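PDB 2FVG: endoglucanase from Thermotoga maritima, which probably acts as a metal-dependent aminopeptidase of the M42 family, binding two divalent metal cations per subunit, despite its endoglucanase name. Local coordinates for residues Asp33-Asp38 against Leu43-Arg48; Lys55-Ala60 against Val206-Leu211. All coordinates share one frame; numbering follows the deposited sequence.

Contact 1 (33-38 with 43-48) is a hairpin at the margin of the large mixed sheet, held mainly by backbone hydrogen bonds, with buried apolar residues in its middle and solvent-facing charges at its Asp33-Arg48 end. Contact 2 (55-60 with 206-211) involves an inner strand of the same sheet, and both contacts are partly buried. Here helix 205-211 touches strand 55-61 at Lys55 and Leu57, through a few leucine and valine methyls and one lysine-to-carbonyl bond, burying far less surface. The two centres are about 11 Å apart, and helix 205-211 serves both, since Leu211 also packs against Tyr36. Strand 187-194 runs between strands 43-47 and 55-61, joining the two contacts within one sheet.

Contact 1: residues Asp33-Asp38 against Leu43-Arg48; sequences DNLYTD and LIALKR. With EDO (1,2-ethanediol), chain B.
Leu43 meets Leu35 methyl to methyl, CD1 to CD1 at 3.6 Å, on the face of the hairpin that helix 18-28 covers. Ile44 is on the other face and forms an antiparallel hydrogen-bonded pair with Tyr36: its N donates to Tyr36 O at 2.8 Å, and its O accepts from Tyr36 N. Its side chain runs alongside the tyrosine, CB standing over one ring face in a CH-pi contact 4.1 Å from the centroid, while CD1 reaches the phenol end, 3.4 Å from Tyr36 OH. Tyr36 CG sits between the backbone N and the carbonyl carbon (chi1 68°), which folds the ring over Ile44. Ala45 forms a non-hydrogen-bonded pair with Leu35 and sets its CB against Leu35 CD1. Leu46 N donates to Asn34 O, whereas Leu46 O faces both Asp33 and Asn34 in a classic beta bulge; Asp33 N is the strong donor (2.8 Å) and Asn34 N a weak one. A water accepts from Lys47 NZ and donates to Asp33 OD1; NZ also bonds directly to Leu31 O. Arg48 N donates to Asp33 OD2 at 2.7 Å, and a second water joins that oxygen to Arg48 O. The Arg48 guanidinium stays apart from the carboxylate, with NH1 3.5 Å from Asp33 CB. The Asp33 carboxylate is thus gripped by one backbone N-H and two waters, and the nearby lysine and arginine would probably favour its ionised form.

Contact 2: residues Lys55-Ala60 against Val206-Leu211; sequences KLLVSA and VVVEQL
Lys55 NZ donates to Leu211 O at 3.0 Å, the one polar bond between strand 55-60 and helix 206-211. The ammonium comes in 31° out of the carbonyl plane, while Lys55 CD and CE lie close to the same oxygen. A bend at chi3 (-73°) turns the end of the lysine chain toward this last turn of the helix. Beside it, Leu57 CD1 meets Leu211 CD1 at 4.1 Å, the two leucine side chains crossing at about a right angle, and Leu57 CD2 makes a looser contact with Val208 CG2 at 4.4 Å. Val208 and Leu211, three residues apart on the helix, thus each take a different branch of Leu57. The short segment axes are 10.9 Å apart and run roughly antiparallel (155°), as where a helix packs on the parallel part of the mixed sheet in this alpha/beta metallopeptidase fold: strand 55-61 lies between the parallel strands 187-194 and 215-224. With an alanine in place of Lys55, Leu211 O would probably lose this donor, and the helix end would be tied less firmly to the strand. Lys55 NZ also gives a weak hydrogen bond to Lys212 O, just past the helix. Further out, Val192 and Ala216 of the flanking strands and Pro213 pack against Leu57, and Tyr190 touches both Lys55 and Leu211. Tyr293 lies against Val208 and hydrogen-bonds through its OH to Ser59 OG, bridging from the helix back to the strand.

Contact 1: residues Asp33-Asp38 against Leu43-Arg48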
loop_
_atom_site.group_PDB
_atom_site.type_symbol
_atom_site.label_atom_id
_atom_site.label_comp_id
_atom_site.label_asym_id
_atom_site.label_seq_id
_atom_site.Cartn_x
_atom_site.Cartn_y
_atom_site.Cartn_z
ATOM N N ASP A 33 -7.828 -9.983 -18.169
ATOM C CA ASP A 33 -8.805 -10.079 -19.256
ATOM C C ASP A 33 -9.354 -8.698 -19.576
ATOM O O ASP A 33 -9.661 -8.390 -20.726
ATOM C CB ASP A 33 -9.930 -11.034 -18.888
ATOM C CG ASP A 33 -9.430 -12.446 -18.593
ATOM O OD1 ASP A 33 -8.692 -13.028 -19.421
ATOM O OD2 ASP A 33 -9.798 -12.987 -17.538
ATOM N N ASN A 34 -9.466 -7.867 -18.552
ATOM C CA ASN A 34 -9.906 -6.510 -18.736
ATOM C C ASN A 34 -9.188 -5.642 -17.718
ATOM O O ASN A 34 -8.881 -6.090 -16.620
ATOM C CB ASN A 34 -11.425 -6.413 -18.582
ATOM C CG ASN A 34 -11.964 -5.036 -18.938
ATOM O OD1 ASN A 34 -11.522 -4.402 -19.905
ATOM N ND2 ASN A 34 -12.938 -4.571 -18.160
ATOM N N LEU A 35 -8.903 -4.408 -18.101
ATOM C CA LEU A 35 -8.212 -3.473 -17.238
ATOM C C LEU A 35 -8.647 -2.055 -17.543
ATOM O O LEU A 35 -8.530 -1.612 -18.688
ATOM C CB LEU A 35 -6.706 -3.580 -17.462
ATOM C CG LEU A 35 -5.815 -2.683 -16.616
ATOM C CD1 LEU A 35 -5.833 -3.130 -15.168
ATOM C CD2 LEU A 35 -4.412 -2.732 -17.137
ATOM N N TYR A 36 -9.140 -1.340 -16.542
ATOM C CA TYR A 36 -9.513 0.054 -16.758
ATOM C C TYR A 36 -9.346 0.886 -15.500
ATOM O O TYR A 36 -9.244 0.349 -14.408
ATOM C CB TYR A 36 -10.956 0.164 -17.276
ATOM C CG TYR A 36 -12.003 -0.240 -16.262
ATOM C CD1 TYR A 36 -12.387 -1.573 -16.122
ATOM C CD2 TYR A 36 -12.614 0.715 -15.447
ATOM C CE1 TYR A 36 -13.345 -1.949 -15.192
ATOM C CE2 TYR A 36 -13.570 0.355 -14.514
ATOM C CZ TYR A 36 -13.935 -0.981 -14.392
ATOM O OH TYR A 36 -14.886 -1.344 -13.464
ATOM N N THR A 37 -9.301 2.200 -15.679
ATOM C CA THR A 37 -9.238 3.136 -14.578
ATOM C C THR A 37 -10.654 3.694 -14.388
ATOM O O THR A 37 -11.217 4.286 -15.317
ATOM C CB THR A 37 -8.251 4.286 -14.883
ATOM O OG1 THR A 37 -6.926 3.757 -15.008
ATOM C CG2 THR A 37 -8.258 5.316 -13.776
ATOM N N ASP A 38 -11.240 3.506 -13.206
ATOM C CA ASP A 38 -12.585 4.040 -12.962
ATOM C C ASP A 38 -12.505 5.557 -12.856
ATOM O O ASP A 38 -11.420 6.114 -12.991
ATOM C CB ASP A 38 -13.265 3.403 -11.741
ATOM C CG ASP A 38 -12.662 3.841 -10.414
ATOM O OD1 ASP A 38 -11.766 4.720 -10.383
ATOM O OD2 ASP A 38 -13.112 3.300 -9.380
ATOM N N LEU A 43 -7.503 1.524 -10.231
ATOM C CA LEU A 43 -7.149 0.663 -11.346
ATOM C C LEU A 43 -7.850 -0.645 -11.087
ATOM O O LEU A 43 -7.635 -1.252 -10.051
ATOM C CB LEU A 43 -5.637 0.460 -11.418
ATOM C CG LEU A 43 -5.109 -0.411 -12.565
ATOM C CD1 LEU A 43 -5.465 0.184 -13.916
ATOM C CD2 LEU A 43 -3.614 -0.517 -12.417
ATOM N N ILE A 44 -8.680 -1.075 -12.037
ATOM C CA ILE A 44 -9.482 -2.276 -11.880
ATOM C C ILE A 44 -9.089 -3.292 -12.928
ATOM O O ILE A 44 -9.232 -3.055 -14.123
ATOM C CB ILE A 44 -10.990 -1.935 -11.994
ATOM C CG1 ILE A 44 -11.339 -0.817 -11.007
ATOM C CG2 ILE A 44 -11.866 -3.189 -11.815
ATOM C CD1 ILE A 44 -12.798 -0.526 -10.908
ATOM N N ALA A 45 -8.580 -4.422 -12.462
ATOM C CA ALA A 45 -8.129 -5.476 -13.347
ATOM C C ALA A 45 -9.035 -6.644 -13.127
ATOM O O ALA A 45 -9.357 -6.950 -11.983
ATOM C CB ALA A 45 -6.697 -5.849 -13.016
ATOM N N LEU A 46 -9.478 -7.276 -14.210
ATOM C CA LEU A 46 -10.351 -8.454 -14.113
ATOM C C LEU A 46 -9.690 -9.725 -14.611
ATOM O O LEU A 46 -9.118 -9.764 -15.704
ATOM C CB LEU A 46 -11.641 -8.237 -14.913
ATOM C CG LEU A 46 -12.603 -9.396 -15.183
ATOM C CD1 LEU A 46 -13.082 -10.054 -13.894
ATOM C CD2 LEU A 46 -13.804 -8.925 -15.999
ATOM N N LYS A 47 -9.775 -10.772 -13.805
ATOM C CA LYS A 47 -9.307 -12.060 -14.224
ATOM C C LYS A 47 -10.552 -12.939 -14.121
ATOM O O LYS A 47 -10.979 -13.277 -13.026
ATOM C CB LYS A 47 -8.182 -12.557 -13.316
ATOM C CG LYS A 47 -7.496 -13.787 -13.827
ATOM C CD LYS A 47 -6.554 -13.453 -14.954
ATOM C CE LYS A 47 -5.975 -14.719 -15.542
ATOM N NZ LYS A 47 -5.040 -14.341 -16.629
ATOM N N ARG A 48 -11.159 -13.267 -15.260
ATOM C CA ARG A 48 -12.362 -14.081 -15.272
ATOM C C ARG A 48 -12.058 -15.473 -14.728
ATOM O O ARG A 48 -10.945 -15.996 -14.883
ATOM C CB ARG A 48 -13.010 -14.130 -16.664
ATOM C CG ARG A 48 -13.473 -12.753 -17.150
ATOM C CD ARG A 48 -14.300 -12.742 -18.445
ATOM N NE ARG A 48 -14.857 -11.393 -18.622
ATOM C CZ ARG A 48 -14.304 -10.418 -19.346
ATOM N NH1 ARG A 48 -13.189 -10.621 -20.049
ATOM N NH2 ARG A 48 -14.889 -9.229 -19.399
HETATM C C1 EDO B . -14.072 6.805 -16.591
HETATM O O1 EDO B . -12.706 7.210 -16.436
HETATM C C2 EDO B . -14.122 5.345 -17.032
HETATM O O2 EDO B . -15.266 4.709 -16.450
HETATM O O HOH W 1 -6.221 -13.538 -18.756
HETATM O O HOH W 2 -9.130 -15.523 -17.065
#

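Contact 2: residues Lys55-Ala60 against Val206-Leu211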
loop_
_atom_site.group_PDB
_atom_site.type_symbol
_atom_site.label_atom_id
_atom_site.label_comp_id
_atom_site.label_asym_id
_atom_site.label_seq_id
_atom_site.Cartn_x
_atom_site.Cartn_y
_atom_site.Cartn_z
ATOM N N LYS A 55 -18.489 -12.821 -7.946
ATOM C CA LYS A 55 -17.281 -12.055 -8.145
ATOM C C LYS A 55 -16.505 -11.916 -6.837
ATOM O O LYS A 55 -17.094 -11.677 -5.787
ATOM C CB LYS A 55 -17.663 -10.696 -8.693
ATOM C CG LYS A 55 -18.220 -10.747 -10.109
ATOM C CD LYS A 55 -19.098 -9.572 -10.442
ATOM C CE LYS A 55 -20.444 -9.698 -9.717
ATOM N NZ LYS A 55 -21.323 -8.566 -10.087
ATOM N N LEU A 56 -15.188 -12.102 -6.903
ATOM C CA LEU A 56 -14.329 -11.906 -5.748
ATOM C C LEU A 56 -13.588 -10.615 -6.010
ATOM O O LEU A 56 -13.134 -10.373 -7.119
ATOM C CB LEU A 56 -13.326 -13.041 -5.600
ATOM C CG LEU A 56 -12.199 -12.934 -4.556
ATOM C CD1 LEU A 56 -12.696 -12.954 -3.128
ATOM C CD2 LEU A 56 -11.238 -14.092 -4.748
ATOM N N LEU A 57 -13.473 -9.787 -4.991
ATOM C CA LEU A 57 -12.721 -8.531 -5.100
ATOM C C LEU A 57 -11.465 -8.624 -4.221
ATOM O O LEU A 57 -11.561 -8.955 -3.043
ATOM C CB LEU A 57 -13.607 -7.390 -4.625
ATOM C CG LEU A 57 -13.022 -5.997 -4.365
ATOM C CD1 LEU A 57 -12.476 -5.392 -5.609
ATOM C CD2 LEU A 57 -14.105 -5.090 -3.792
ATOM N N VAL A 58 -10.291 -8.344 -4.778
ATOM C CA VAL A 58 -9.041 -8.393 -3.995
ATOM C C VAL A 58 -8.408 -7.023 -4.146
ATOM O O VAL A 58 -8.131 -6.615 -5.262
ATOM C CB VAL A 58 -8.097 -9.509 -4.505
ATOM C CG1 VAL A 58 -6.789 -9.553 -3.690
ATOM C CG2 VAL A 58 -8.794 -10.864 -4.442
ATOM N N SER A 59 -8.181 -6.289 -3.058
ATOM C CA SER A 59 -7.635 -4.938 -3.252
ATOM C C SER A 59 -6.377 -4.522 -2.452
ATOM O O SER A 59 -6.097 -5.068 -1.392
ATOM C CB SER A 59 -8.744 -3.900 -3.056
ATOM O OG SER A 59 -9.119 -3.853 -1.713
ATOM N N ALA A 60 -5.649 -3.534 -2.986
ATOM C CA ALA A 60 -4.474 -2.955 -2.326
ATOM C C ALA A 60 -4.470 -1.450 -2.621
ATOM O O ALA A 60 -5.017 -1.033 -3.638
ATOM C CB ALA A 60 -3.215 -3.619 -2.821
ATOM N N VAL A 206 -18.500 3.452 -4.228
ATOM C CA VAL A 206 -18.451 3.464 -5.685
ATOM C C VAL A 206 -17.938 2.128 -6.247
ATOM O O VAL A 206 -18.631 1.494 -7.034
ATOM C CB VAL A 206 -17.618 4.683 -6.209
ATOM C CG1 VAL A 206 -17.337 4.584 -7.708
ATOM C CG2 VAL A 206 -18.330 5.994 -5.880
ATOM N N VAL A 207 -16.752 1.692 -5.829
ATOM C CA VAL A 207 -16.157 0.447 -6.333
ATOM C C VAL A 207 -17.059 -0.768 -6.081
ATOM O O VAL A 207 -17.227 -1.623 -6.947
ATOM C CB VAL A 207 -14.728 0.246 -5.786
ATOM C CG1 VAL A 207 -14.082 -1.020 -6.329
ATOM C CG2 VAL A 207 -13.884 1.439 -6.166
ATOM N N VAL A 208 -17.653 -0.818 -4.896
ATOM C CA VAL A 208 -18.576 -1.887 -4.545
ATOM C C VAL A 208 -19.891 -1.767 -5.308
ATOM O O VAL A 208 -20.435 -2.772 -5.750
ATOM C CB VAL A 208 -18.771 -1.979 -3.016
ATOM C CG1 VAL A 208 -20.162 -2.491 -2.648
ATOM C CG2 VAL A 208 -17.685 -2.845 -2.424
ATOM N N GLU A 209 -20.391 -0.544 -5.482
ATOM C CA GLU A 209 -21.621 -0.345 -6.238
ATOM C C GLU A 209 -21.424 -0.699 -7.707
ATOM O O GLU A 209 -22.331 -1.238 -8.330
ATOM C CB GLU A 209 -22.161 1.087 -6.098
ATOM N N GLN A 210 -20.246 -0.401 -8.258
ATOM C CA GLN A 210 -19.977 -0.705 -9.658
ATOM C C GLN A 210 -19.666 -2.191 -9.889
ATOM O O GLN A 210 -20.082 -2.734 -10.903
ATOM C CB GLN A 210 -18.908 0.223 -10.302
ATOM C CG GLN A 210 -17.463 0.122 -9.729
ATOM C CD GLN A 210 -16.381 0.931 -10.505
ATOM O OE1 GLN A 210 -15.753 1.853 -9.953
ATOM N NE2 GLN A 210 -16.169 0.579 -11.781
ATOM N N LEU A 211 -18.970 -2.856 -8.964
ATOM C CA LEU A 211 -18.604 -4.270 -9.183
ATOM C C LEU A 211 -19.514 -5.274 -8.506
ATOM O O LEU A 211 -19.549 -6.436 -8.902
ATOM C CB LEU A 211 -17.160 -4.540 -8.766
ATOM C CG LEU A 211 -16.046 -3.727 -9.433
ATOM C CD1 LEU A 211 -14.710 -4.084 -8.792
ATOM C CD2 LEU A 211 -16.005 -3.936 -10.945
#